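Local coordinates for hypothetical protein TM1553 (Thermotoga maritima, PDB 1VRM) that belongs to the ApbE family and, like its relatives, probably transfers FMN from FAD onto target proteins, at residues 18-23 with 31-36; 46-51 with 176-181; 183-188 with 196-201; 204-209 with 224-229. All blocks are in the same frame, centred on the assembly; numbering follows the deposited sequence.

Interaction 1. Residues 18-23 with 31-36; sequences YYELRD and RIVVSS
The carboxylate of E20 meets R31 on the facing strand and R22 on its own. Its OE2 forms a salt bridge with R31 NE at 2.5 Å, and the donor comes from well above the carboxylate plane. R31 CG is anti to the backbone N (chi1 178°), and the chain stays extended to NE, which carries NE out to this oxygen. R22 NE adds a second salt bridge to E20 OE2 at 2.7 Å, though the hydrogen bonds from R22 NE and NH2 are weak. The shared oxygen of this network probably offsets the repulsion between the two arginines. They lie side by side, and R22 NH2 stands over one face of the R31 guanidinium. Further along, S35 CB makes a CH-pi contact over the Y18 ring, 3.7 Å from its centroid. V33 CG1 packs 3.8 Å from Y18 CD1.

Strands 19-25 and 28-35 form an antiparallel beta hairpin at one edge of the eight-stranded sheet. Y19 with V34 and L21 with I32 are hydrogen-bonded pairs; Y19 N to V34 O is 2.9 Å. Their side chains share a face, covered by helix 41-58, with R42 and A45 against Y19. At the hairpin's open end, Y18 OH is hydrogen-bonded to T186 OG1 and F202 N, which restrain the ring.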
loop_
_atom_site.group_PDB
_atom_site.type_symbol
_atom_site.label_atom_id
_atom_site.label_comp_id
_atom_site.label_asym_id
_atom_site.label_seq_id
_atom_site.Cartn_x
_atom_site.Cartn_y
_atom_site.Cartn_z
ATOM N N TYR A 18 -25.497 -7.345 6.679
ATOM C CA TYR A 18 -24.337 -7.153 5.847
ATOM C C TYR A 18 -24.120 -8.376 5.000
ATOM O O TYR A 18 -24.382 -9.505 5.462
ATOM C CB TYR A 18 -23.121 -6.858 6.715
ATOM C CG TYR A 18 -23.164 -5.460 7.239
ATOM C CD1 TYR A 18 -22.724 -4.403 6.474
ATOM C CD2 TYR A 18 -23.706 -5.192 8.487
ATOM C CE1 TYR A 18 -22.809 -3.124 6.927
ATOM C CE2 TYR A 18 -23.820 -3.875 8.946
ATOM C CZ TYR A 18 -23.375 -2.866 8.156
ATOM O OH TYR A 18 -23.494 -1.556 8.605
ATOM N N TYR A 19 -23.816 -8.135 3.734
ATOM C CA TYR A 19 -23.342 -9.186 2.859
ATOM C C TYR A 19 -21.836 -9.146 2.810
ATOM O O TYR A 19 -21.242 -8.056 2.712
ATOM C CB TYR A 19 -23.870 -8.926 1.480
ATOM C CG TYR A 19 -23.290 -9.811 0.394
ATOM C CD1 TYR A 19 -23.606 -11.160 0.320
ATOM C CD2 TYR A 19 -22.448 -9.296 -0.524
ATOM C CE1 TYR A 19 -23.070 -11.962 -0.679
ATOM C CE2 TYR A 19 -21.926 -10.040 -1.537
ATOM C CZ TYR A 19 -22.216 -11.401 -1.604
ATOM O OH TYR A 19 -21.723 -12.179 -2.632
ATOM N N GLU A 20 -21.222 -10.326 2.783
ATOM C CA GLU A 20 -19.766 -10.439 2.655
ATOM C C GLU A 20 -19.351 -11.227 1.407
ATOM O O GLU A 20 -19.938 -12.268 1.087
ATOM C CB GLU A 20 -19.219 -11.103 3.916
ATOM C CG GLU A 20 -17.758 -11.297 3.961
ATOM C CD GLU A 20 -17.301 -11.489 5.438
ATOM O OE1 GLU A 20 -18.120 -11.295 6.345
ATOM O OE2 GLU A 20 -16.129 -11.791 5.662
ATOM N N LEU A 21 -18.397 -10.676 0.660
ATOM C CA LEU A 21 -17.802 -11.296 -0.505
ATOM C C LEU A 21 -16.288 -11.350 -0.231
ATOM O O LEU A 21 -15.679 -10.284 -0.004
ATOM C CB LEU A 21 -18.068 -10.502 -1.752
ATOM C CG LEU A 21 -17.631 -10.996 -3.145
ATOM C CD1 LEU A 21 -18.237 -12.359 -3.462
ATOM C CD2 LEU A 21 -18.025 -10.021 -4.209
ATOM N N ARG A 22 -15.697 -12.552 -0.229
ATOM C CA ARG A 22 -14.242 -12.731 -0.088
ATOM C C ARG A 22 -13.663 -13.316 -1.326
ATOM O O ARG A 22 -14.254 -14.211 -1.902
ATOM C CB ARG A 22 -13.872 -13.599 1.071
ATOM C CG ARG A 22 -14.262 -13.025 2.378
ATOM C CD ARG A 22 -13.595 -13.710 3.471
ATOM N NE ARG A 22 -14.331 -13.575 4.694
ATOM C CZ ARG A 22 -13.859 -13.863 5.906
ATOM N NH1 ARG A 22 -12.619 -14.299 6.061
ATOM N NH2 ARG A 22 -14.661 -13.721 6.951
ATOM N N ASP A 23 -12.483 -12.850 -1.729
ATOM C CA ASP A 23 -11.814 -13.359 -2.937
ATOM C C ASP A 23 -10.328 -12.953 -2.822
ATOM O O ASP A 23 -9.869 -12.557 -1.735
ATOM C CB ASP A 23 -12.465 -12.808 -4.216
ATOM C CG ASP A 23 -12.325 -13.780 -5.436
ATOM O OD1 ASP A 23 -11.210 -14.326 -5.704
ATOM O OD2 ASP A 23 -13.338 -13.990 -6.134
ATOM N N ARG A 31 -11.840 -8.648 1.227
ATOM C CA ARG A 31 -13.109 -8.877 1.882
ATOM C C ARG A 31 -13.943 -7.628 1.683
ATOM O O ARG A 31 -13.473 -6.491 1.922
ATOM C CB ARG A 31 -12.866 -9.195 3.339
ATOM C CG ARG A 31 -14.063 -9.411 4.175
ATOM C CD ARG A 31 -13.504 -9.670 5.553
ATOM N NE ARG A 31 -14.554 -10.006 6.454
ATOM C CZ ARG A 31 -14.452 -9.936 7.763
ATOM N NH1 ARG A 31 -13.331 -9.497 8.327
ATOM N NH2 ARG A 31 -15.499 -10.284 8.494
ATOM N N ILE A 32 -15.155 -7.801 1.213
ATOM C CA ILE A 32 -16.010 -6.684 0.910
ATOM C C ILE A 32 -17.280 -6.885 1.751
ATOM O O ILE A 32 -17.909 -7.918 1.632
ATOM C CB ILE A 32 -16.355 -6.681 -0.579
ATOM C CG1 ILE A 32 -15.107 -6.553 -1.481
ATOM C CG2 ILE A 32 -17.357 -5.567 -0.901
ATOM C CD1 ILE A 32 -15.288 -7.173 -2.842
ATOM N N VAL A 33 -17.630 -5.939 2.605
ATOM C CA VAL A 33 -18.745 -6.113 3.547
ATOM C C VAL A 33 -19.610 -4.880 3.370
ATOM O O VAL A 33 -19.155 -3.746 3.551
ATOM C CB VAL A 33 -18.276 -6.218 4.970
ATOM C CG1 VAL A 33 -19.435 -6.139 5.927
ATOM C CG2 VAL A 33 -17.446 -7.473 5.149
ATOM N N VAL A 34 -20.843 -5.106 2.932
ATOM C CA VAL A 34 -21.704 -4.020 2.470
ATOM C C VAL A 34 -23.136 -4.252 2.891
ATOM O O VAL A 34 -23.650 -5.360 2.840
ATOM C CB VAL A 34 -21.505 -3.684 0.958
ATOM C CG1 VAL A 34 -21.957 -4.800 0.062
ATOM C CG2 VAL A 34 -22.136 -2.340 0.630
ATOM N N SER A 35 -23.776 -3.146 3.286
ATOM C CA SER A 35 -25.226 -3.114 3.536
ATOM C C SER A 35 -25.840 -1.980 2.743
ATOM O O SER A 35 -25.299 -0.894 2.708
ATOM C CB SER A 35 -25.503 -2.944 5.014
ATOM O OG SER A 35 -26.907 -2.764 5.282
ATOM N N SER A 36 -26.988 -2.245 2.115
ATOM C CA SER A 36 -27.760 -1.226 1.408
ATOM C C SER A 36 -29.210 -1.653 1.377
ATOM O O SER A 36 -29.479 -2.822 1.135
ATOM C CB SER A 36 -27.270 -1.002 -0.015
ATOM O OG SER A 36 -28.109 -0.100 -0.745
#

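Interaction 2. Residues 46-51 with 176-181; sequences EAILED and QIALSF
I177 is the main bump of this contact, and it fills a hollow formed by A47, I48 and D51 on helix 41-58. Its two branches divide the work. CG2 settles between two neighbours, with I177 CG2 3.9 Å from A47 CB. The same methyl lies 4.0 Å from I48 CG1. The other branch reaches further along the helix, where I177 CD1 touches D51 CB at 3.5 Å. CG2 is anti to the backbone N and faces A47 and I48, while chi2 of 164° extends CD1 to D51.

The small side chain of A47 leaves room for F181 as well. F181 CE2 comes within 3.7 Å of A47 CB, and I177 CG2 sits at the edge of the ring. On the other flank I48 is the bump and A178 the dip: I48 CD1 is 4.1 Å from A178 CB. An alanine in place of I177 would probably open a gap between A47, I48 and D51 and leave their packing surfaces without a mate.

The segments run roughly antiparallel at 149°, with axes 9.6 Å apart. D51 OD2 is also in a salt bridge with R173, one turn back on helix 166-181, and D51 OD1 pairs with R54. Helix 41-58 rests on the sheet, where I48 and L49 touch I32 of strand 28-35. A178 of helix 166-181 packs on I198, at the corner just after strand 194-197.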
loop_
_atom_site.group_PDB
_atom_site.type_symbol
_atom_site.label_atom_id
_atom_site.label_comp_id
_atom_site.label_asym_id
_atom_site.label_seq_id
_atom_site.Cartn_x
_atom_site.Cartn_y
_atom_site.Cartn_z
ATOM N N GLU A 46 -20.063 -7.112 -6.018
ATOM C CA GLU A 46 -19.562 -7.616 -7.307
ATOM C C GLU A 46 -18.852 -6.498 -8.091
ATOM O O GLU A 46 -17.769 -6.731 -8.632
ATOM C CB GLU A 46 -20.698 -8.189 -8.147
ATOM C CG GLU A 46 -20.327 -8.590 -9.605
ATOM C CD GLU A 46 -19.176 -9.594 -9.784
ATOM O OE1 GLU A 46 -19.001 -10.492 -8.911
ATOM O OE2 GLU A 46 -18.482 -9.517 -10.870
ATOM N N ALA A 47 -19.460 -5.334 -8.134
ATOM C CA ALA A 47 -18.872 -4.145 -8.801
ATOM C C ALA A 47 -17.513 -3.825 -8.207
ATOM O O ALA A 47 -16.554 -3.534 -8.934
ATOM C CB ALA A 47 -19.739 -2.968 -8.647
ATOM N N ILE A 48 -17.464 -3.833 -6.889
ATOM C CA ILE A 48 -16.222 -3.529 -6.172
ATOM C C ILE A 48 -15.131 -4.566 -6.482
ATOM O O ILE A 48 -13.997 -4.235 -6.821
ATOM C CB ILE A 48 -16.469 -3.458 -4.662
ATOM C CG1 ILE A 48 -17.226 -2.202 -4.298
ATOM C CG2 ILE A 48 -15.127 -3.531 -3.928
ATOM C CD1 ILE A 48 -17.726 -2.158 -2.897
ATOM N N LEU A 49 -15.473 -5.846 -6.443
ATOM C CA LEU A 49 -14.508 -6.887 -6.751
ATOM C C LEU A 49 -13.996 -6.759 -8.169
ATOM O O LEU A 49 -12.776 -6.909 -8.453
ATOM C CB LEU A 49 -15.123 -8.266 -6.558
ATOM C CG LEU A 49 -14.094 -9.402 -6.745
ATOM C CD1 LEU A 49 -12.849 -9.336 -5.833
ATOM C CD2 LEU A 49 -14.852 -10.743 -6.596
ATOM N N GLU A 50 -14.911 -6.451 -9.083
ATOM C CA GLU A 50 -14.469 -6.273 -10.494
ATOM C C GLU A 50 -13.437 -5.148 -10.581
ATOM O O GLU A 50 -12.424 -5.286 -11.271
ATOM C CB GLU A 50 -15.642 -5.959 -11.395
ATOM C CG GLU A 50 -16.600 -7.138 -11.517
ATOM C CD GLU A 50 -17.842 -6.781 -12.369
ATOM O OE1 GLU A 50 -17.922 -5.664 -12.928
ATOM O OE2 GLU A 50 -18.730 -7.650 -12.423
ATOM N N ASP A 51 -13.687 -4.044 -9.895
ATOM C CA ASP A 51 -12.712 -2.916 -9.940
ATOM C C ASP A 51 -11.372 -3.306 -9.300
ATOM O O ASP A 51 -10.296 -2.945 -9.792
ATOM C CB ASP A 51 -13.293 -1.699 -9.283
ATOM C CG ASP A 51 -12.549 -0.447 -9.638
ATOM O OD1 ASP A 51 -12.463 -0.176 -10.848
ATOM O OD2 ASP A 51 -12.070 0.275 -8.708
ATOM N N GLN A 176 -15.904 4.605 -3.198
ATOM C CA GLN A 176 -16.554 5.518 -4.143
ATOM C C GLN A 176 -17.610 4.745 -4.937
ATOM O O GLN A 176 -18.708 5.249 -5.175
ATOM C CB GLN A 176 -15.537 6.163 -5.109
ATOM C CG GLN A 176 -14.420 7.076 -4.482
ATOM C CD GLN A 176 -13.191 7.333 -5.478
ATOM O OE1 GLN A 176 -13.290 7.123 -6.722
ATOM N NE2 GLN A 176 -12.058 7.803 -4.919
ATOM N N ILE A 177 -17.274 3.528 -5.339
ATOM C CA ILE A 177 -18.212 2.662 -6.092
ATOM C C ILE A 177 -19.456 2.390 -5.248
ATOM O O ILE A 177 -20.592 2.584 -5.697
ATOM C CB ILE A 177 -17.528 1.343 -6.572
ATOM C CG1 ILE A 177 -16.484 1.660 -7.636
ATOM C CG2 ILE A 177 -18.553 0.339 -7.048
ATOM C CD1 ILE A 177 -15.523 0.576 -7.918
ATOM N N ALA A 178 -19.254 1.982 -3.997
ATOM C CA ALA A 178 -20.380 1.650 -3.133
ATOM C C ALA A 178 -21.303 2.847 -2.978
ATOM O O ALA A 178 -22.538 2.735 -3.072
ATOM C CB ALA A 178 -19.864 1.188 -1.797
ATOM N N LEU A 179 -20.685 4.002 -2.683
ATOM C CA LEU A 179 -21.476 5.239 -2.437
ATOM C C LEU A 179 -22.142 5.788 -3.678
ATOM O O LEU A 179 -23.128 6.523 -3.594
ATOM C CB LEU A 179 -20.637 6.286 -1.735
ATOM C CG LEU A 179 -20.070 5.856 -0.386
ATOM C CD1 LEU A 179 -19.213 6.923 0.203
ATOM C CD2 LEU A 179 -21.162 5.445 0.585
ATOM N N SER A 180 -21.594 5.455 -4.820
ATOM C CA SER A 180 -22.208 5.809 -6.125
ATOM C C SER A 180 -23.503 5.006 -6.356
ATOM O O SER A 180 -24.478 5.499 -6.922
ATOM C CB SER A 180 -21.234 5.529 -7.278
ATOM O OG SER A 180 -20.165 6.459 -7.340
ATOM N N PHE A 181 -23.526 3.750 -5.914
ATOM C CA PHE A 181 -24.753 2.951 -5.922
ATOM C C PHE A 181 -25.765 3.452 -4.927
ATOM O O PHE A 181 -26.964 3.496 -5.195
ATOM C CB PHE A 181 -24.486 1.476 -5.606
ATOM C CG PHE A 181 -23.987 0.704 -6.778
ATOM C CD1 PHE A 181 -24.876 0.243 -7.757
ATOM C CD2 PHE A 181 -22.641 0.394 -6.913
ATOM C CE1 PHE A 181 -24.433 -0.494 -8.844
ATOM C CE2 PHE A 181 -22.208 -0.357 -7.995
ATOM C CZ PHE A 181 -23.102 -0.780 -8.955
#

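Interaction 3. Residues 183-188 with 196-201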
loop_
_atom_site.group_PDB
_atom_site.type_symbol
_atom_site.label_atom_id
_atom_site.label_comp_id
_atom_site.label_asym_id
_atom_site.label_seq_id
_atom_site.Cartn_x
_atom_site.Cartn_y
_atom_site.Cartn_z
ATOM N N GLU A 183 -25.720 6.358 -1.713
ATOM C CA GLU A 183 -24.996 7.305 -0.843
ATOM C C GLU A 183 -25.033 6.963 0.632
ATOM O O GLU A 183 -24.162 7.429 1.405
ATOM C CB GLU A 183 -25.480 8.739 -1.045
ATOM C CG GLU A 183 -26.955 8.951 -0.653
ATOM C CD GLU A 183 -27.579 10.307 -1.065
ATOM O OE1 GLU A 183 -27.027 11.087 -1.846
ATOM O OE2 GLU A 183 -28.714 10.545 -0.630
ATOM N N ASN A 184 -25.998 6.136 1.005
ATOM C CA ASN A 184 -26.186 5.741 2.410
ATOM C C ASN A 184 -25.752 4.312 2.714
ATOM O O ASN A 184 -26.057 3.818 3.765
ATOM C CB ASN A 184 -27.603 6.020 2.837
ATOM C CG ASN A 184 -27.922 7.517 2.757
ATOM O OD1 ASN A 184 -27.053 8.341 3.037
ATOM N ND2 ASN A 184 -29.128 7.859 2.391
ATOM N N ALA A 185 -25.027 3.683 1.785
ATOM C CA ALA A 185 -24.481 2.379 2.065
ATOM C C ALA A 185 -23.518 2.423 3.236
ATOM O O ALA A 185 -22.885 3.440 3.531
ATOM C CB ALA A 185 -23.815 1.808 0.848
ATOM N N THR A 186 -23.394 1.284 3.902
ATOM C CA THR A 186 -22.489 1.119 4.999
ATOM C C THR A 186 -21.671 -0.179 4.812
ATOM O O THR A 186 -21.997 -1.009 3.957
ATOM C CB THR A 186 -23.188 1.144 6.365
ATOM O OG1 THR A 186 -23.991 -0.014 6.535
ATOM C CG2 THR A 186 -24.068 2.440 6.503
ATOM N N GLY A 187 -20.624 -0.314 5.622
ATOM C CA GLY A 187 -19.709 -1.450 5.531
ATOM C C GLY A 187 -18.254 -1.007 5.412
ATOM O O GLY A 187 -17.861 0.098 5.829
ATOM N N PHE A 188 -17.443 -1.932 4.916
ATOM C CA PHE A 188 -16.010 -1.709 4.805
ATOM C C PHE A 188 -15.455 -2.609 3.722
ATOM O O PHE A 188 -16.101 -3.590 3.310
ATOM C CB PHE A 188 -15.288 -1.957 6.130
ATOM C CG PHE A 188 -15.325 -3.377 6.577
ATOM C CD1 PHE A 188 -14.320 -4.259 6.155
ATOM C CD2 PHE A 188 -16.315 -3.817 7.445
ATOM C CE1 PHE A 188 -14.354 -5.570 6.542
ATOM C CE2 PHE A 188 -16.343 -5.121 7.861
ATOM C CZ PHE A 188 -15.348 -5.987 7.391
ATOM N N ARG A 196 -10.734 0.250 4.351
ATOM C CA ARG A 196 -11.428 1.523 4.106
ATOM C C ARG A 196 -12.895 1.377 4.546
ATOM O O ARG A 196 -13.570 0.437 4.141
ATOM C CB ARG A 196 -11.358 1.923 2.653
ATOM C CG ARG A 196 -11.945 3.246 2.343
ATOM C CD ARG A 196 -11.068 4.369 2.866
ATOM N NE ARG A 196 -11.349 5.620 2.225
ATOM C CZ ARG A 196 -12.099 6.526 2.768
ATOM N NH1 ARG A 196 -12.655 6.270 3.906
ATOM N NH2 ARG A 196 -12.351 7.634 2.140
ATOM N N ILE A 197 -13.358 2.287 5.394
ATOM C CA ILE A 197 -14.727 2.269 5.850
ATOM C C ILE A 197 -15.622 2.880 4.746
ATOM O O ILE A 197 -15.390 4.004 4.275
ATOM C CB ILE A 197 -14.921 3.030 7.161
ATOM C CG1 ILE A 197 -13.985 2.531 8.258
ATOM C CG2 ILE A 197 -16.374 3.029 7.609
ATOM C CD1 ILE A 197 -13.960 1.084 8.473
ATOM N N ILE A 198 -16.700 2.169 4.419
ATOM C CA ILE A 198 -17.715 2.686 3.514
ATOM C C ILE A 198 -18.676 3.620 4.236
ATOM O O ILE A 198 -18.921 4.766 3.795
ATOM C CB ILE A 198 -18.504 1.584 2.796
ATOM C CG1 ILE A 198 -17.589 0.751 1.908
ATOM C CG2 ILE A 198 -19.682 2.189 2.009
ATOM C CD1 ILE A 198 -18.249 -0.554 1.360
ATOM N N GLY A 199 -19.212 3.121 5.349
ATOM C CA GLY A 199 -20.072 3.896 6.238
ATOM C C GLY A 199 -20.146 3.173 7.555
ATOM O O GLY A 199 -19.802 2.011 7.642
ATOM N N PRO A 200 -20.645 3.843 8.603
ATOM C CA PRO A 200 -20.668 3.314 9.930
ATOM C C PRO A 200 -21.580 2.106 10.095
ATOM O O PRO A 200 -22.566 1.929 9.375
ATOM C CB PRO A 200 -21.182 4.457 10.787
ATOM C CG PRO A 200 -21.535 5.475 9.927
ATOM C CD PRO A 200 -21.196 5.187 8.523
ATOM N N LYS A 201 -21.200 1.266 11.048
ATOM C CA LYS A 201 -21.848 -0.005 11.249
ATOM C C LYS A 201 -23.290 0.241 11.698
ATOM O O LYS A 201 -23.547 1.036 12.625
ATOM C CB LYS A 201 -21.075 -0.786 12.291
ATOM C CG LYS A 201 -21.661 -2.137 12.578
ATOM C CD LYS A 201 -20.717 -3.068 13.401
ATOM C CE LYS A 201 -20.329 -2.497 14.741
#
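I198 lays its side chain against the backbone of A185, G187 and F188. CB comes first, with I198 CB 3.4 Å from G187 O. CG1 then passes the G187 carbonyl carbon. The CG2 branch turns to A185, where I198 CG2 is 3.8 Å from A185 O and also faces its CB. At the tip, I198 CD1 lies 3.9 Å from F188 N. With CG1 anti to the carbonyl carbon (chi1 -63°), CG2 faces A185; chi2 of 169° carries CD1 the other way, to F188 N.

The backbone here is irregular. I198 and G199 both face G187, which makes a classic beta bulge, and the chain turns a corner at I198. G187 O accepts from I198 N at 2.8 Å and, weakly, from G199 N. G187 N returns a bond to G199 O at 3.2 Å. Both glycines suit their places. G187 has backbone angles at which a CB would jam against the preceding carbonyl oxygen, and a CB on G199 would clash with A185 O.

Beyond the bulge, T186 CB touches P200 O at 3.2 Å. On the other side of it, F188 CB lies 4.1 Å from I197 CD1.

This is the open end of the hairpin of strands 186-191 and 194-197, in the middle of the sheet. Strand 28-35 flanks it, with V33 and R31 touching F188. Helix 166-181 lies behind I198, through A178 and L179. From strand 207-212, W207 bonds G199 O through NE1 and meets the F188 ring edge-to-face.

Interaction 4. Residues 204-209 with 224-229; sequences KYPWVI and YLKSGA
K226 NZ donates a hydrogen bond to K204 O at 2.7 Å, approaching from above the carbonyl plane. The lysine chain bends on the way: chi3 is 65°, which turns CE toward K204, and K226 CE lies 3.2 Å from K204 O. Nearer the backbone, K226 CG packs on P206, 3.7 Å from P206 CB. The aliphatic part of the chain thus lies against the proline while its ammonium bonds the loop that leads into strand 207-212.

P206 also touches Y224: P206 CB is 3.9 Å from Y224 CB, and P206 CG sits at the edge of the tyrosine ring. V208 runs side by side with Y224, and V208 CG2 comes within 3.6 Å of Y224 CE2. An alanine in place of Y224 would probably leave V208 and the CG of P206 without their aromatic neighbour. The opposite face of the pair carries L225, whose CD1 meets I209 CD1 at 3.7 Å.

W207 and L225 form a hydrogen-bonded pair, with W207 N to L225 O at 2.8 Å. V208 and Y224 follow as a non-hydrogen-bonded pair. This alternation is that of antiparallel strands; as 207-212 and 219-225 follow each other in the chain, they form a beta hairpin, a two-stranded sheet apart from the large one.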
loop_
_atom_site.group_PDB
_atom_site.type_symbol
_atom_site.label_atom_id
_atom_site.label_comp_id
_atom_site.label_asym_id
_atom_site.label_seq_id
_atom_site.Cartn_x
_atom_site.Cartn_y
_atom_site.Cartn_z
ATOM N N LYS A 204 -24.640 3.771 12.420
ATOM C CA LYS A 204 -24.403 4.563 13.622
ATOM C C LYS A 204 -23.082 4.343 14.310
ATOM O O LYS A 204 -22.629 5.226 15.018
ATOM C CB LYS A 204 -25.495 4.240 14.679
ATOM C CG LYS A 204 -26.919 4.487 14.221
ATOM C CD LYS A 204 -27.887 4.178 15.374
ATOM C CE LYS A 204 -29.344 4.381 14.953
ATOM N NZ LYS A 204 -30.363 4.050 16.040
ATOM N N TYR A 205 -22.492 3.149 14.169
ATOM C CA TYR A 205 -21.421 2.746 15.106
ATOM C C TYR A 205 -20.071 2.590 14.432
ATOM O O TYR A 205 -19.990 2.402 13.217
ATOM C CB TYR A 205 -21.752 1.424 15.778
ATOM C CG TYR A 205 -23.042 1.427 16.476
ATOM C CD1 TYR A 205 -23.193 2.138 17.652
ATOM C CD2 TYR A 205 -24.103 0.708 15.984
ATOM C CE1 TYR A 205 -24.405 2.154 18.322
ATOM C CE2 TYR A 205 -25.354 0.712 16.658
ATOM C CZ TYR A 205 -25.481 1.434 17.823
ATOM O OH TYR A 205 -26.676 1.451 18.524
ATOM N N PRO A 206 -19.005 2.703 15.212
ATOM C CA PRO A 206 -17.686 2.412 14.666
ATOM C C PRO A 206 -17.462 0.927 14.406
ATOM O O PRO A 206 -18.037 0.054 15.057
ATOM C CB PRO A 206 -16.733 2.922 15.777
ATOM C CG PRO A 206 -17.457 2.740 16.991
ATOM C CD PRO A 206 -18.921 3.070 16.641
ATOM N N TRP A 207 -16.645 0.650 13.406
ATOM C CA TRP A 207 -16.118 -0.670 13.161
ATOM C C TRP A 207 -14.931 -0.863 14.084
ATOM O O TRP A 207 -14.095 0.024 14.255
ATOM C CB TRP A 207 -15.693 -0.859 11.725
ATOM C CG TRP A 207 -16.835 -0.708 10.767
ATOM C CD1 TRP A 207 -17.268 0.428 10.169
ATOM C CD2 TRP A 207 -17.736 -1.729 10.397
ATOM N NE1 TRP A 207 -18.356 0.170 9.398
ATOM C CE2 TRP A 207 -18.689 -1.153 9.532
ATOM C CE3 TRP A 207 -17.829 -3.077 10.692
ATOM C CZ2 TRP A 207 -19.707 -1.888 8.982
ATOM C CZ3 TRP A 207 -18.847 -3.803 10.135
ATOM C CH2 TRP A 207 -19.761 -3.207 9.274
ATOM N N VAL A 208 -14.846 -2.057 14.640
ATOM C CA VAL A 208 -13.781 -2.389 15.600
ATOM C C VAL A 208 -12.750 -3.186 14.864
ATOM O O VAL A 208 -13.050 -4.249 14.303
ATOM C CB VAL A 208 -14.287 -3.229 16.769
ATOM C CG1 VAL A 208 -13.133 -3.392 17.816
ATOM C CG2 VAL A 208 -15.485 -2.572 17.398
ATOM N N ILE A 209 -11.542 -2.662 14.822
ATOM C CA ILE A 209 -10.478 -3.214 13.994
ATOM C C ILE A 209 -9.321 -3.616 14.899
ATOM O O ILE A 209 -8.840 -2.818 15.702
ATOM C CB ILE A 209 -10.020 -2.238 12.915
ATOM C CG1 ILE A 209 -11.204 -1.878 12.008
ATOM C CG2 ILE A 209 -8.874 -2.834 12.118
ATOM C CD1 ILE A 209 -11.013 -0.686 11.145
ATOM N N TYR A 224 -11.220 1.951 16.663
ATOM C CA TYR A 224 -12.639 2.166 16.404
ATOM C C TYR A 224 -12.742 3.200 15.319
ATOM O O TYR A 224 -12.301 4.311 15.497
ATOM C CB TYR A 224 -13.325 2.618 17.694
ATOM C CG TYR A 224 -13.269 1.548 18.744
ATOM C CD1 TYR A 224 -12.129 1.360 19.520
ATOM C CD2 TYR A 224 -14.361 0.729 18.982
ATOM C CE1 TYR A 224 -12.082 0.360 20.491
ATOM C CE2 TYR A 224 -14.313 -0.248 19.912
ATOM C CZ TYR A 224 -13.184 -0.433 20.679
ATOM O OH TYR A 224 -13.160 -1.438 21.622
ATOM N N LEU A 225 -13.278 2.840 14.167
ATOM C CA LEU A 225 -13.390 3.761 13.030
ATOM C C LEU A 225 -14.830 3.823 12.515
ATOM O O LEU A 225 -15.409 2.808 12.075
ATOM C CB LEU A 225 -12.477 3.375 11.856
ATOM C CG LEU A 225 -10.968 3.402 12.048
ATOM C CD1 LEU A 225 -10.304 2.941 10.748
ATOM C CD2 LEU A 225 -10.499 4.784 12.399
ATOM N N LYS A 226 -15.402 5.017 12.576
ATOM C CA LYS A 226 -16.662 5.279 11.857
ATOM C C LYS A 226 -16.440 5.736 10.422
ATOM O O LYS A 226 -17.377 5.763 9.659
ATOM C CB LYS A 226 -17.591 6.275 12.590
ATOM C CG LYS A 226 -18.250 5.779 13.883
ATOM C CD LYS A 226 -19.259 6.834 14.484
ATOM C CE LYS A 226 -20.476 7.096 13.561
ATOM N NZ LYS A 226 -21.686 7.705 14.330
ATOM N N SER A 227 -15.209 6.097 10.065
ATOM C CA SER A 227 -14.857 6.621 8.767
ATOM C C SER A 227 -13.345 6.475 8.590
ATOM O O SER A 227 -12.643 6.111 9.536
ATOM C CB SER A 227 -15.266 8.088 8.632
ATOM O OG SER A 227 -14.507 8.949 9.492
ATOM N N GLY A 228 -12.863 6.767 7.402
ATOM C CA GLY A 228 -11.439 6.814 7.129
ATOM C C GLY A 228 -10.877 5.450 6.808
ATOM O O GLY A 228 -11.570 4.567 6.272
ATOM N N ALA A 229 -9.590 5.280 7.100
ATOM C CA ALA A 229 -8.919 4.089 6.699
ATOM C C ALA A 229 -7.780 3.747 7.641
ATOM O O ALA A 229 -7.288 4.582 8.384
ATOM C CB ALA A 229 -8.323 4.300 5.240
#

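In the fold
The four contacts follow one another along the chain, each closing before the next opens. All lie about 19 to 21 Å from the centre of the chain. Interactions 1 and 3 belong to neighbouring hairpins of the eight-stranded sheet, with centres about 11 Å apart, and strands 28-35 and 186-191 join them. Interaction 2 packs two helices over this sheet; centre to centre, it is about 11 Å from interaction 1 and about 12 Å from interaction 3. Interaction 4 lies on the separate two-stranded sheet. Its centre is about 9 Å from that of interaction 3 but about 19 Å from that of interaction 2, which it does not touch. Interactions 1 to 3 thus lie where helices meet the large sheet, and interaction 4 reaches interactions 1 and 3 through W207.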